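Local coordinates for protein adenylate isopentenyltransferase (Humulus lupulus, PDB 3A8T) that transfers an isopentenyl group from dimethylallyl diphosphate to the adenine N6 of ATP, ADP or AMP in cytokinin biosynthesis, at residues A[235-238]-A[239-242]. Residues are numbered along the deposited sequence; the frame is centred on the assembly and turned at random.
Sequences PEFD and RYFE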
loop_
_atom_site.group_PDB
_atom_site.type_symbol
_atom_site.label_atom_id
_atom_site.label_comp_id
_atom_site.label_asym_id
_atom_site.label_seq_id
_atom_site.Cartn_x
_atom_site.Cartn_y
_atom_site.Cartn_z
ATOM N N PRO A 235 -14.827 -6.526 -0.998
ATOM C CA PRO A 235 -15.748 -7.255 -1.903
ATOM C C PRO A 235 -15.824 -8.740 -1.553
ATOM O O PRO A 235 -16.913 -9.321 -1.594
ATOM C CB PRO A 235 -15.153 -7.036 -3.311
ATOM C CG PRO A 235 -13.948 -6.008 -3.109
ATOM C CD PRO A 235 -13.546 -6.181 -1.657
ATOM N N GLU A 236 -14.674 -9.307 -1.144
ATOM C CA GLU A 236 -14.550 -10.729 -0.790
ATOM C C GLU A 236 -15.410 -11.049 0.419
ATOM O O GLU A 236 -16.210 -11.998 0.383
ATOM C CB GLU A 236 -13.085 -11.143 -0.533
ATOM C CG GLU A 236 -12.147 -10.969 -1.699
ATOM C CD GLU A 236 -11.615 -9.534 -1.862
ATOM O OE1 GLU A 236 -12.161 -8.547 -1.280
ATOM O OE2 GLU A 236 -10.614 -9.388 -2.585
ATOM N N PHE A 237 -15.276 -10.262 1.480
ATOM C CA PHE A 237 -16.123 -10.545 2.620
ATOM C C PHE A 237 -17.560 -10.181 2.436
ATOM O O PHE A 237 -18.406 -10.778 3.078
ATOM C CB PHE A 237 -15.529 -9.996 3.927
ATOM C CG PHE A 237 -14.646 -11.025 4.618
ATOM C CD1 PHE A 237 -15.218 -12.213 5.137
ATOM C CD2 PHE A 237 -13.234 -10.915 4.599
ATOM C CE1 PHE A 237 -14.402 -13.265 5.607
ATOM C CE2 PHE A 237 -12.424 -11.954 5.065
ATOM C CZ PHE A 237 -13.003 -13.131 5.565
ATOM N N ASP A 238 -17.862 -9.216 1.568
ATOM C CA ASP A 238 -19.281 -8.874 1.297
ATOM C C ASP A 238 -19.984 -10.145 0.763
ATOM O O ASP A 238 -21.146 -10.440 1.084
ATOM C CB ASP A 238 -19.421 -7.734 0.270
ATOM C CG ASP A 238 -19.091 -6.357 0.862
ATOM O OD1 ASP A 238 -18.992 -6.240 2.110
ATOM O OD2 ASP A 238 -18.926 -5.378 0.092
ATOM N N ARG A 239 -19.270 -10.924 -0.029
ATOM C CA ARG A 239 -19.848 -12.140 -0.559
ATOM C C ARG A 239 -20.176 -13.069 0.622
ATOM O O ARG A 239 -21.230 -13.661 0.674
ATOM C CB ARG A 239 -18.852 -12.760 -1.506
ATOM C CG ARG A 239 -19.281 -14.009 -2.214
ATOM C CD ARG A 239 -18.584 -14.061 -3.577
ATOM N NE ARG A 239 -18.898 -15.325 -4.195
ATOM C CZ ARG A 239 -20.094 -15.612 -4.675
ATOM N NH1 ARG A 239 -21.073 -14.716 -4.638
ATOM N NH2 ARG A 239 -20.339 -16.822 -5.114
ATOM N N TYR A 240 -19.274 -13.159 1.587
ATOM C CA TYR A 240 -19.496 -13.969 2.777
ATOM C C TYR A 240 -20.630 -13.401 3.632
ATOM O O TYR A 240 -21.525 -14.114 4.000
ATOM C CB TYR A 240 -18.231 -14.028 3.603
ATOM C CG TYR A 240 -18.415 -14.686 4.915
ATOM C CD1 TYR A 240 -18.314 -16.068 5.050
ATOM C CD2 TYR A 240 -18.678 -13.939 6.047
ATOM C CE1 TYR A 240 -18.461 -16.689 6.272
ATOM C CE2 TYR A 240 -18.827 -14.562 7.285
ATOM C CZ TYR A 240 -18.712 -15.934 7.390
ATOM O OH TYR A 240 -18.823 -16.518 8.627
ATOM N N PHE A 241 -20.601 -12.112 3.942
ATOM C CA PHE A 241 -21.663 -11.539 4.761
ATOM C C PHE A 241 -23.027 -11.632 4.028
ATOM O O PHE A 241 -24.080 -11.569 4.629
ATOM C CB PHE A 241 -21.351 -10.062 5.094
ATOM C CG PHE A 241 -20.106 -9.857 5.895
ATOM C CD1 PHE A 241 -19.894 -10.535 7.087
ATOM C CD2 PHE A 241 -19.131 -8.935 5.486
ATOM C CE1 PHE A 241 -18.738 -10.294 7.862
ATOM C CE2 PHE A 241 -17.964 -8.708 6.294
ATOM C CZ PHE A 241 -17.786 -9.379 7.454
ATOM N N GLU A 242 -22.999 -11.747 2.715
ATOM C CA GLU A 242 -24.234 -11.865 1.960
ATOM C C GLU A 242 -25.049 -12.973 2.566
ATOM O O GLU A 242 -26.234 -12.829 2.870
ATOM C CB GLU A 242 -23.948 -12.215 0.496
ATOM C CG GLU A 242 -25.157 -11.982 -0.347
ATOM C CD GLU A 242 -25.761 -10.632 -0.018
ATOM O OE1 GLU A 242 -26.990 -10.541 0.173
ATOM O OE2 GLU A 242 -24.988 -9.658 0.055
#
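On the short helix 234-243, which follows the ATP-binding residues ending at Ile-232, Phe-237, Tyr-240 and Phe-241 form an aromatic cluster one turn long. The side chains of Phe-237 and Tyr-240 run side by side, pointing the same way, and their rings make an offset edge-to-face pair, centroids 5.8 Å apart and planes at 80°: the Phe-237 edge is turned to the Tyr-240 face, with Phe-237 CD1 4.0 Å from Tyr-240 CD2. Tyr-240 CG stands anti to the backbone N (chi1 173°), which carries the ring alongside Phe-237. Phe-241 takes a different first torsion, with CG anti to its carbonyl carbon and beside its own N (chi1 -62°), and brings CE2 to 3.6 Å from Phe-237 CB; these two rings meet obliquely. In the backbone, Phe-241 N donates to Phe-237 O at 2.7 Å, whereas the bond from Tyr-240 N to Glu-236 O is weak. Phe-264 of helix 257-289 meets both Phe-237 and Tyr-240. Asp-238, a buried residue, makes salt bridges through OD2 to NH2 of Arg-225 and NH2 of Arg-229, while Glu-236 accepts hydrogen bonds from Gly-233 N at OE1 and from Asn-274 ND2 at OE2. Aromatic packing thus seats the helix on its neighbours, and the paired arginines probably favour the charged form of Asp-238.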